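Type III effector NopAA (Sinorhizobium fredii USDA 257, PDB 6SDU) hydrolyses xyloglucan as a glycosyl hydrolase family 12 enzyme and is a type III secretion effector of a symbiotic bacterium. Local coordinates at residues F78-P83 with W232-K237; G159-V164 with L179-T184. All blocks are in the same frame, centred on the assembly; numbering follows the deposited sequence.

Contact 1: F78-P83 with W232-K237; sequences FNIGKP and WSVTSK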
loop_
_atom_site.group_PDB
_atom_site.type_symbol
_atom_site.label_atom_id
_atom_site.label_comp_id
_atom_site.label_asym_id
_atom_site.label_seq_id
_atom_site.Cartn_x
_atom_site.Cartn_y
_atom_site.Cartn_z
ATOM N N PHE A 78 10.584 -4.238 0.615
ATOM C CA PHE A 78 11.848 -4.337 -0.110
ATOM C C PHE A 78 12.627 -3.027 0.021
ATOM O O PHE A 78 12.136 -1.961 -0.370
ATOM C CB PHE A 78 11.581 -4.659 -1.592
ATOM C CG PHE A 78 12.828 -5.008 -2.401
ATOM C CD1 PHE A 78 13.540 -4.025 -3.085
ATOM C CD2 PHE A 78 13.260 -6.330 -2.511
ATOM C CE1 PHE A 78 14.670 -4.352 -3.848
ATOM C CE2 PHE A 78 14.384 -6.662 -3.267
ATOM C CZ PHE A 78 15.091 -5.667 -3.937
ATOM N N ASN A 79 13.860 -3.113 0.507
ATOM C CA ASN A 79 14.681 -1.928 0.737
ATOM C C ASN A 79 15.407 -1.467 -0.529
ATOM O O ASN A 79 15.930 -2.285 -1.296
ATOM C CB ASN A 79 15.703 -2.211 1.832
ATOM C CG ASN A 79 15.778 -1.099 2.834
ATOM O OD1 ASN A 79 16.296 -0.019 2.536
ATOM N ND2 ASN A 79 15.261 -1.347 4.040
ATOM N N ILE A 80 15.406 -0.145 -0.757
ATOM C CA ILE A 80 16.118 0.481 -1.880
ATOM C C ILE A 80 17.380 1.209 -1.402
ATOM O O ILE A 80 18.498 0.819 -1.740
ATOM C CB ILE A 80 15.191 1.439 -2.665
ATOM C CG1 ILE A 80 13.865 0.756 -3.020
ATOM C CG2 ILE A 80 15.893 1.972 -3.936
ATOM C CD1 ILE A 80 14.004 -0.423 -3.932
ATOM N N GLY A 81 17.214 2.244 -0.583
ATOM C CA GLY A 81 18.324 3.015 -0.050
ATOM C C GLY A 81 19.173 3.757 -1.073
ATOM O O GLY A 81 20.406 3.727 -0.997
ATOM N N LYS A 82 18.534 4.449 -2.014
ATOM C CA LYS A 82 19.225 5.155 -3.085
ATOM C C LYS A 82 18.518 6.476 -3.360
ATOM O O LYS A 82 17.288 6.538 -3.289
ATOM C CB LYS A 82 19.249 4.334 -4.386
ATOM C CG LYS A 82 20.076 3.068 -4.318
ATOM C CD LYS A 82 19.909 2.184 -5.558
ATOM C CE LYS A 82 19.651 2.996 -6.806
ATOM N NZ LYS A 82 20.870 3.131 -7.655
ATOM N N PRO A 83 19.270 7.534 -3.693
ATOM C CA PRO A 83 18.631 8.777 -4.143
ATOM C C PRO A 83 17.878 8.569 -5.444
ATOM O O PRO A 83 18.274 7.777 -6.307
ATOM C CB PRO A 83 19.815 9.732 -4.364
ATOM C CG PRO A 83 20.933 9.153 -3.585
ATOM C CD PRO A 83 20.735 7.664 -3.679
ATOM N N TRP A 232 4.718 -11.025 -6.377
ATOM C CA TRP A 232 5.154 -9.669 -6.057
ATOM C C TRP A 232 6.664 -9.630 -6.199
ATOM O O TRP A 232 7.363 -10.407 -5.544
ATOM C CB TRP A 232 4.739 -9.230 -4.644
ATOM C CG TRP A 232 4.887 -7.731 -4.487
ATOM C CD1 TRP A 232 4.049 -6.779 -5.000
ATOM C CD2 TRP A 232 5.954 -7.006 -3.829
ATOM N NE1 TRP A 232 4.514 -5.522 -4.699
ATOM C CE2 TRP A 232 5.677 -5.630 -3.982
ATOM C CE3 TRP A 232 7.094 -7.384 -3.118
ATOM C CZ2 TRP A 232 6.485 -4.634 -3.433
ATOM C CZ3 TRP A 232 7.903 -6.393 -2.582
ATOM C CH2 TRP A 232 7.587 -5.038 -2.727
ATOM N N SER A 233 7.170 -8.720 -7.029
ATOM C CA SER A 233 8.603 -8.578 -7.254
ATOM C C SER A 233 8.933 -7.099 -7.407
ATOM O O SER A 233 8.080 -6.305 -7.805
ATOM C CB SER A 233 9.059 -9.350 -8.504
ATOM O OG SER A 233 8.323 -8.944 -9.646
ATOM N N VAL A 234 10.176 -6.732 -7.091
ATOM C CA VAL A 234 10.675 -5.373 -7.282
ATOM C C VAL A 234 11.938 -5.456 -8.123
ATOM O O VAL A 234 12.778 -6.341 -7.907
ATOM C CB VAL A 234 10.961 -4.650 -5.952
ATOM C CG1 VAL A 234 11.668 -3.280 -6.191
ATOM C CG2 VAL A 234 9.670 -4.455 -5.173
ATOM N N THR A 235 12.036 -4.578 -9.121
ATOM C CA THR A 235 13.217 -4.452 -9.969
ATOM C C THR A 235 13.856 -3.102 -9.673
ATOM O O THR A 235 13.278 -2.058 -9.991
ATOM C CB THR A 235 12.852 -4.584 -11.447
ATOM O OG1 THR A 235 12.277 -5.879 -11.691
ATOM C CG2 THR A 235 14.083 -4.378 -12.324
ATOM N N SER A 236 15.014 -3.118 -9.021
ATOM C CA SER A 236 15.742 -1.899 -8.689
ATOM C C SER A 236 17.093 -1.902 -9.391
ATOM O O SER A 236 17.910 -2.800 -9.163
ATOM C CB SER A 236 15.932 -1.761 -7.183
ATOM O OG SER A 236 16.564 -0.528 -6.873
ATOM N N LYS A 237 17.319 -0.909 -10.253
ATOM C CA LYS A 237 18.608 -0.756 -10.932
ATOM C C LYS A 237 19.061 0.702 -10.982
ATOM O O LYS A 237 20.259 0.967 -11.088
ATOM C CB LYS A 237 18.543 -1.310 -12.356
ATOM C CG LYS A 237 18.374 -2.814 -12.446
ATOM C CD LYS A 237 18.414 -3.289 -13.894
ATOM C CE LYS A 237 17.080 -3.074 -14.585
ATOM N NZ LYS A 237 16.976 -3.850 -15.855
ATOM O OXT LYS A 237 18.262 1.642 -10.933
#

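Contact 2: G159-V164 with L179-T184; sequences GATWNV and LRTSKT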
loop_
_atom_site.group_PDB
_atom_site.type_symbol
_atom_site.label_atom_id
_atom_site.label_comp_id
_atom_site.label_asym_id
_atom_site.label_seq_id
_atom_site.Cartn_x
_atom_site.Cartn_y
_atom_site.Cartn_z
ATOM N N GLY A 159 2.354 4.158 -15.944
ATOM C CA GLY A 159 1.624 3.063 -16.547
ATOM C C GLY A 159 0.155 2.958 -16.217
ATOM O O GLY A 159 -0.439 1.900 -16.484
ATOM N N ALA A 160 -0.449 3.996 -15.630
ATOM C CA ALA A 160 -1.858 3.936 -15.264
ATOM C C ALA A 160 -2.380 5.348 -15.048
ATOM O O ALA A 160 -1.622 6.316 -15.062
ATOM C CB ALA A 160 -2.082 3.073 -14.019
ATOM N N THR A 161 -3.697 5.452 -14.881
ATOM C CA THR A 161 -4.356 6.713 -14.566
ATOM C C THR A 161 -4.784 6.704 -13.108
ATOM O O THR A 161 -5.325 5.704 -12.623
ATOM C CB THR A 161 -5.555 6.950 -15.480
ATOM O OG1 THR A 161 -5.101 6.975 -16.841
ATOM C CG2 THR A 161 -6.236 8.274 -15.143
ATOM N N TRP A 162 -4.537 7.809 -12.411
ATOM C CA TRP A 162 -4.739 7.866 -10.977
ATOM C C TRP A 162 -5.421 9.162 -10.591
ATOM O O TRP A 162 -5.367 10.153 -11.319
ATOM C CB TRP A 162 -3.414 7.781 -10.204
ATOM C CG TRP A 162 -2.426 6.740 -10.637
ATOM C CD1 TRP A 162 -1.523 6.850 -11.637
ATOM C CD2 TRP A 162 -2.189 5.457 -10.028
ATOM N NE1 TRP A 162 -0.748 5.716 -11.715
ATOM C CE2 TRP A 162 -1.142 4.843 -10.742
ATOM C CE3 TRP A 162 -2.773 4.764 -8.964
ATOM C CZ2 TRP A 162 -0.659 3.575 -10.423
ATOM C CZ3 TRP A 162 -2.290 3.495 -8.648
ATOM C CH2 TRP A 162 -1.252 2.917 -9.377
ATOM N N ASN A 163 -6.050 9.139 -9.416
ATOM C CA ASN A 163 -6.480 10.331 -8.690
ATOM C C ASN A 163 -5.535 10.519 -7.506
ATOM O O ASN A 163 -5.195 9.539 -6.828
ATOM C CB ASN A 163 -7.921 10.200 -8.203
ATOM C CG ASN A 163 -8.930 10.397 -9.312
ATOM O OD1 ASN A 163 -8.631 11.037 -10.323
ATOM N ND2 ASN A 163 -10.139 9.847 -9.130
ATOM N N VAL A 164 -5.058 11.758 -7.307
ATOM C CA VAL A 164 -4.019 12.079 -6.333
ATOM C C VAL A 164 -4.617 12.820 -5.145
ATOM O O VAL A 164 -5.391 13.772 -5.315
ATOM C CB VAL A 164 -2.891 12.894 -6.988
ATOM C CG1 VAL A 164 -1.745 13.154 -5.991
ATOM C CG2 VAL A 164 -2.383 12.129 -8.187
ATOM N N LEU A 179 -4.906 6.783 -6.187
ATOM C CA LEU A 179 -5.939 5.756 -6.285
ATOM C C LEU A 179 -6.150 5.483 -7.767
ATOM O O LEU A 179 -6.445 6.407 -8.524
ATOM C CB LEU A 179 -7.254 6.211 -5.633
ATOM C CG LEU A 179 -7.443 5.966 -4.138
ATOM C CD1 LEU A 179 -6.348 6.606 -3.314
ATOM C CD2 LEU A 179 -8.835 6.473 -3.687
ATOM N N ARG A 180 -5.972 4.230 -8.186
ATOM C CA ARG A 180 -6.159 3.907 -9.595
ATOM C C ARG A 180 -7.605 4.164 -9.997
ATOM O O ARG A 180 -8.538 3.682 -9.344
ATOM C CB ARG A 180 -5.794 2.450 -9.865
ATOM C CG ARG A 180 -4.521 2.302 -10.661
ATOM C CD ARG A 180 -4.316 0.893 -11.105
ATOM N NE ARG A 180 -5.143 0.618 -12.263
ATOM C CZ ARG A 180 -4.699 0.052 -13.369
ATOM N NH1 ARG A 180 -3.431 -0.304 -13.472
ATOM N NH2 ARG A 180 -5.532 -0.162 -14.363
ATOM N N THR A 181 -7.788 4.920 -11.090
ATOM C CA THR A 181 -9.137 5.224 -11.560
ATOM C C THR A 181 -9.847 3.973 -12.038
ATOM O O THR A 181 -11.081 3.938 -12.052
ATOM C CB THR A 181 -9.110 6.285 -12.663
ATOM O OG1 THR A 181 -8.325 5.821 -13.777
ATOM C CG2 THR A 181 -8.534 7.586 -12.107
ATOM N N SER A 182 -9.095 2.985 -12.529
ATOM C CA SER A 182 -9.615 1.658 -12.831
ATOM C C SER A 182 -8.914 0.644 -11.925
ATOM O O SER A 182 -7.690 0.493 -11.985
ATOM C CB SER A 182 -9.426 1.313 -14.313
ATOM O OG SER A 182 -10.176 0.164 -14.646
ATOM N N LYS A 183 -9.678 -0.031 -11.071
ATOM C CA LYS A 183 -9.095 -1.012 -10.165
ATOM C C LYS A 183 -8.628 -2.230 -10.947
ATOM O O LYS A 183 -9.210 -2.591 -11.976
ATOM C CB LYS A 183 -10.107 -1.442 -9.112
ATOM C CG LYS A 183 -10.639 -0.314 -8.245
ATOM C CD LYS A 183 -11.949 -0.744 -7.561
ATOM C CE LYS A 183 -12.467 0.365 -6.652
ATOM N NZ LYS A 183 -13.536 -0.150 -5.762
ATOM N N THR A 184 -7.545 -2.845 -10.475
ATOM C CA THR A 184 -6.986 -4.026 -11.130
ATOM C C THR A 184 -6.393 -4.955 -10.077
ATOM O O THR A 184 -6.053 -4.526 -8.961
ATOM C CB THR A 184 -5.922 -3.623 -12.172
ATOM O OG1 THR A 184 -5.627 -4.732 -13.043
ATOM C CG2 THR A 184 -4.640 -3.150 -11.464
#

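Contact 1: F78-P83 with W232-K237
Phe78 and Val234 meet in the interface between the two sheets of the beta sandwich. Segment 78-83 ends strand 72-83 of one sheet. Segment 232-237 holds the end of strand 225-236 of the other and the C-terminal residue. The strands run in nearly the same direction, 13° apart, with axes 9.1 Å apart at closest approach. No hydrogen bond joins the segments; the contact is made mainly by side chains.

CG of Phe78 is anti to the backbone N (chi1 -171°), and the ring presents a face to Val234. CB of Val234 sits over that face, 4.2 Å from the ring centroid and displaced toward the rim. This is a CH-pi contact. CG1 of Val234 reaches CD1 of Phe78 at 3.7 Å. CB of Phe78 also meets the edge of the Trp232 indole, 4.2 Å from CH2. Farther along, CD1 of Ile80 lies in plane at the edge of the Phe78 ring. The same methyl packs on Ser236, 3.9 Å from OG.

At the chain end the contact becomes polar. NZ of Lys82 is 4.4 Å from OXT of Lys237, near the carboxylate but beyond a salt bridge. Lys82 NZ itself is hydrogen-bonded to Ser86 O. Gly81 and Lys82 form a G1 beta bulge opposite Val209.

Such face-to-face packing of two sheets is typical of the jelly-roll sandwich of family 12.

Contact 2: G159-V164 with L179-T184
Leu179 pairs with Asn163 near the end of its strand. The two form an antiparallel hydrogen-bonded pair. Asn163 N donates to Leu179 O at 2.9 Å, and Leu179 N donates to Asn163 O at 2.8 Å. Both bonds are nearly straight. Leu179 O also takes a CA-H contact from Trp162. The side chains of Leu179 and Asn163 share one face of the sheet. The Asn163 amide is held on both ends, with ND2 bonded to Ser129 O and OD1 to Asn154 N.

Arg180 is next and faces Trp162 in a non-hydrogen-bonded pair on the other face. CG of Arg180 lies over the face of the six-membered ring of Trp162, 3.5 Å from its centroid. This is a close CH-pi contact. The methyl of Ala160 lies over the same indole face, also offset toward the rim. It also lies over one face of the Arg180 guanidinium, 3.7 Å from NH1. The guanidinium does not stack on the indole; their planes are 74° apart. Trp162 NE1 donates to Val157 O. The two strands, 160-168 and 174-180, form a beta hairpin in the larger sheet of the sandwich. The chain leaves strand 174-180 after Arg180.

Thr181 still reaches back. Its N donates to Thr161 O at 3.0 Å, with an angle of 171° at the hydrogen. OG1 adds a weak bond to that oxygen. OG1 lies between the backbone N and the carbonyl carbon (chi1 59°), and CG2 extends toward the Asn163 amide, 3.9 Å from OD1.

Ser182 turns its carbonyl to Arg180. NE of Arg180 donates to Ser182 O at 2.6 Å, nearly along the C=O axis, and NH2 adds a weak bond. Thr184 then lays its CG2 over the opposite face of the guanidinium from Ala160.

In the fold
Contact 2 falls between the two segments of contact 1 along the chain. Their centres are 22 Å apart and their nearest atoms about 11 Å apart, so they do not touch. One mixed sheet supplies strands to both. Contact 1 joins its strand 72-83 to the second sheet of the sandwich. Contact 2 lies within the sheet, in the hairpin 160-168 and 174-180 toward its other side. Strands 208-218, 103-112 and 117-125 lie between them in the sheet order. Two of these, 117-125 and 208-218, carry the glucose-pocket residues Met120, Trp122 and Glu217. The Leu179 side chain is about 8 Å from the bound sugar and touches Trp122 and Pro137 of its pocket, so contact 2 is probably second-shell.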